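Local coordinates for protein pectinesterase (Sitophilus oryzae, PDB 4PMH) that hydrolyses the methyl esters of pectin, releasing methanol, and probably helps the weevil digest plant cell walls, at residues G223-V228 / L288-D293. Residues are numbered along the deposited sequence; the frame is centred on the assembly and turned at random.
Sequences GDIDFV and LGRAWD
R290 sets out with CG wedged between its backbone N and carbonyl carbon (chi1 69°) and then runs extended as far as NE, while the CG of D226 lies beside its own backbone N, anti to the carbonyl carbon; these torsions bring the two ends together, the side chains crossing at about a right angle, although neither side chain starts out aimed at the other segment. The result illustrates how a guanidinium can fix a carboxylate through a side-on, two-nitrogen salt bridge. NE of R290 donates to the syn lone pair of D226 OD1 at 2.9 Å. NH2 of R290 reaches D226 OD2 at 2.8 Å, also on the syn side but 22° out of the carboxylate plane. Both oxygens stay near the guanidinium plane, yet the two flat groups are twisted 38° apart. In the right-handed parallel beta-helix of pectinesterases, the aspartate lies on a corner between strands 220-223 and 229-230, the arginine on strand 286-290, and the salt bridge ties that loop to this strand. As in related pectinesterases, D226 is probably the nucleophile and R290 probably binds substrate; D200, the likely proton donor, also touches D226. A methionine in place of R290 has no side-chain N-H to offer, and the D226 carboxylate would probably lose this two-point grip and be freer to turn. Beside the ion pair, I225 brings its CG2 to 4.1 Å from R290 NH2, approaching the guanidinium obliquely.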
ATOM      1  N   GLY A 223       0.610  -7.718  -7.316  1.00 13.78           N
ATOM      2  CA  GLY A 223       1.642  -8.386  -6.556  1.00 13.57           C
ATOM      3  C   GLY A 223       1.252  -9.831  -6.353  1.00 13.71           C
ATOM      4  O   GLY A 223       0.335 -10.335  -6.996  1.00 13.14           O
ATOM      5  N   ASP A 224       1.947 -10.497  -5.453  1.00 14.20           N
ATOM      6  CA  ASP A 224       1.612 -11.856  -5.114  1.00 15.08           C
ATOM      7  C   ASP A 224       1.614 -12.131  -3.622  1.00 15.15           C
ATOM      8  O   ASP A 224       0.772 -12.880  -3.183  1.00 15.10           O
ATOM      9  CB  ASP A 224       2.489 -12.864  -5.865  1.00 16.00           C
ATOM     10  CG  ASP A 224       3.987 -12.587  -5.751  1.00 17.63           C
ATOM     11  OD1 ASP A 224       4.465 -11.958  -4.770  1.00 17.82           O
ATOM     12  OD2 ASP A 224       4.706 -13.038  -6.680  1.00 18.81           O
ATOM     13  N   ILE A 225       2.518 -11.519  -2.850  1.00 15.93           N
ATOM     14  CA  ILE A 225       2.622 -11.764  -1.409  1.00 16.70           C
ATOM     15  C   ILE A 225       2.699 -10.464  -0.597  1.00 16.14           C
ATOM     16  O   ILE A 225       3.604  -9.624  -0.794  1.00 14.57           O
ATOM     17  CB  ILE A 225       3.867 -12.624  -1.085  1.00 18.66           C
ATOM     18  CG1 ILE A 225       3.701 -14.043  -1.649  1.00 20.31           C
ATOM     19  CG2 ILE A 225       4.156 -12.665   0.423  1.00 18.55           C
ATOM     20  CD1 ILE A 225       3.018 -15.014  -0.713  1.00 21.89           C
ATOM     21  N   ASP A 226       1.759 -10.314   0.341  1.00 15.25           N
ATOM     22  CA  ASP A 226       1.693  -9.124   1.207  1.00 15.13           C
ATOM     23  C   ASP A 226       1.828  -7.854   0.382  1.00 13.74           C
ATOM     24  O   ASP A 226       2.540  -6.934   0.768  1.00 14.68           O
ATOM     25  CB  ASP A 226       2.785  -9.154   2.305  1.00 15.94           C
ATOM     26  CG  ASP A 226       2.760 -10.414   3.154  1.00 16.95           C
ATOM     27  OD1 ASP A 226       1.756 -11.176   3.164  1.00 17.03           O
ATOM     28  OD2 ASP A 226       3.777 -10.657   3.850  1.00 18.46           O
ATOM     29  N   PHE A 227       1.177  -7.799  -0.773  1.00 12.16           N
ATOM     30  CA  PHE A 227       1.423  -6.662  -1.681  1.00 11.56           C
ATOM     31  C   PHE A 227       0.679  -5.382  -1.344  1.00 11.47           C
ATOM     32  O   PHE A 227       0.874  -4.330  -1.994  1.00 10.86           O
ATOM     33  CB  PHE A 227       1.350  -7.066  -3.168  1.00 11.38           C
ATOM     34  CG  PHE A 227      -0.011  -7.422  -3.699  1.00 10.91           C
ATOM     35  CD1 PHE A 227      -0.435  -8.756  -3.749  1.00 10.82           C
ATOM     36  CD2 PHE A 227      -0.827  -6.444  -4.268  1.00 10.57           C
ATOM     37  CE1 PHE A 227      -1.664  -9.085  -4.320  1.00 10.96           C
ATOM     38  CE2 PHE A 227      -2.040  -6.774  -4.822  1.00 10.51           C
ATOM     39  CZ  PHE A 227      -2.453  -8.098  -4.874  1.00 10.54           C
ATOM     40  N   VAL A 228      -0.141  -5.442  -0.300  1.00 11.42           N
ATOM     41  CA  VAL A 228      -0.657  -4.232   0.346  1.00 12.36           C
ATOM     42  C   VAL A 228      -0.498  -4.487   1.835  1.00 12.28           C
ATOM     43  O   VAL A 228      -1.235  -5.302   2.413  1.00 12.37           O
ATOM     44  CB  VAL A 228      -2.138  -3.928   0.010  1.00 12.68           C
ATOM     45  CG1 VAL A 228      -2.615  -2.662   0.729  1.00 13.09           C
ATOM     46  CG2 VAL A 228      -2.326  -3.791  -1.488  1.00 13.16           C
ATOM     47  N   LEU A 288      -7.025 -13.742   0.747  1.00 14.33           N
ATOM     48  CA  LEU A 288      -7.303 -12.324   0.836  1.00 13.93           C
ATOM     49  C   LEU A 288      -6.339 -11.622   1.804  1.00 13.33           C
ATOM     50  O   LEU A 288      -5.984 -10.464   1.585  1.00 11.85           O
ATOM     51  CB  LEU A 288      -8.743 -12.102   1.294  1.00 14.39           C
ATOM     52  CG  LEU A 288      -9.830 -12.513   0.302  1.00 15.20           C
ATOM     53  CD1 LEU A 288     -11.209 -12.278   0.919  1.00 15.42           C
ATOM     54  CD2 LEU A 288      -9.713 -11.780  -1.037  1.00 15.78           C
ATOM     55  N   GLY A 289      -5.919 -12.302   2.873  1.00 12.54           N
ATOM     56  CA  GLY A 289      -5.085 -11.632   3.844  1.00 12.49           C
ATOM     57  C   GLY A 289      -4.466 -12.494   4.923  1.00 12.85           C
ATOM     58  O   GLY A 289      -4.855 -13.656   5.129  1.00 12.36           O
ATOM     59  N   ARG A 290      -3.473 -11.900   5.581  1.00 12.70           N
ATOM     60  CA  ARG A 290      -2.916 -12.405   6.820  1.00 13.58           C
ATOM     61  C   ARG A 290      -2.412 -11.227   7.653  1.00 13.33           C
ATOM     62  O   ARG A 290      -2.084 -10.170   7.127  1.00 13.25           O
ATOM     63  CB  ARG A 290      -1.767 -13.375   6.561  1.00 13.58           C
ATOM     64  CG  ARG A 290      -0.501 -12.759   5.985  1.00 13.97           C
ATOM     65  CD  ARG A 290       0.513 -13.860   5.690  1.00 14.63           C
ATOM     66  NE  ARG A 290       1.714 -13.356   5.045  1.00 15.41           N
ATOM     67  CZ  ARG A 290       2.888 -13.986   5.026  1.00 16.98           C
ATOM     68  NH1 ARG A 290       3.040 -15.185   5.576  1.00 17.65           N
ATOM     69  NH2 ARG A 290       3.926 -13.419   4.438  1.00 18.53           N
ATOM     70  N   ALA A 291      -2.337 -11.430   8.951  1.00 12.99           N
ATOM     71  CA  ALA A 291      -1.876 -10.386   9.838  1.00 12.90           C
ATOM     72  C   ALA A 291      -0.365 -10.273   9.712  1.00 12.98           C
ATOM     73  O   ALA A 291       0.348 -11.298   9.726  1.00 12.19           O
ATOM     74  CB  ALA A 291      -2.270 -10.708  11.265  1.00 12.75           C
ATOM     75  N   TRP A 292       0.098  -9.034   9.519  1.00 12.78           N
ATOM     76  CA  TRP A 292       1.523  -8.721   9.676  1.00 13.32           C
ATOM     77  C   TRP A 292       1.700  -8.372  11.136  1.00 13.05           C
ATOM     78  O   TRP A 292       1.320  -7.295  11.595  1.00 12.34           O
ATOM     79  CB  TRP A 292       2.003  -7.601   8.756  1.00 13.25           C
ATOM     80  CG  TRP A 292       3.477  -7.235   8.973  1.00 13.13           C
ATOM     81  CD1 TRP A 292       4.473  -8.047   9.475  1.00 14.08           C
ATOM     82  CD2 TRP A 292       4.092  -5.979   8.682  1.00 13.15           C
ATOM     83  NE1 TRP A 292       5.680  -7.354   9.520  1.00 14.74           N
ATOM     84  CE2 TRP A 292       5.465  -6.086   9.030  1.00 13.70           C
ATOM     85  CE3 TRP A 292       3.621  -4.771   8.147  1.00 12.73           C
ATOM     86  CZ2 TRP A 292       6.354  -5.024   8.878  1.00 13.85           C
ATOM     87  CZ3 TRP A 292       4.499  -3.719   8.009  1.00 12.92           C
ATOM     88  CH2 TRP A 292       5.851  -3.850   8.362  1.00 13.50           C
ATOM     89  N   ASP A 293       2.244  -9.338  11.865  1.00 13.63           N
ATOM     90  CA  ASP A 293       2.416  -9.255  13.299  1.00 14.41           C
ATOM     91  C   ASP A 293       3.814  -8.655  13.525  1.00 14.88           C
ATOM     92  O   ASP A 293       4.723  -9.344  14.045  1.00 14.94           O
ATOM     93  CB  ASP A 293       2.293 -10.672  13.934  1.00 14.13           C
ATOM     94  CG  ASP A 293       0.846 -11.051  14.293  1.00 14.15           C
ATOM     95  OD1 ASP A 293      -0.095 -10.237  14.054  1.00 13.09           O
ATOM     96  OD2 ASP A 293       0.671 -12.163  14.850  1.00 13.45           O
TER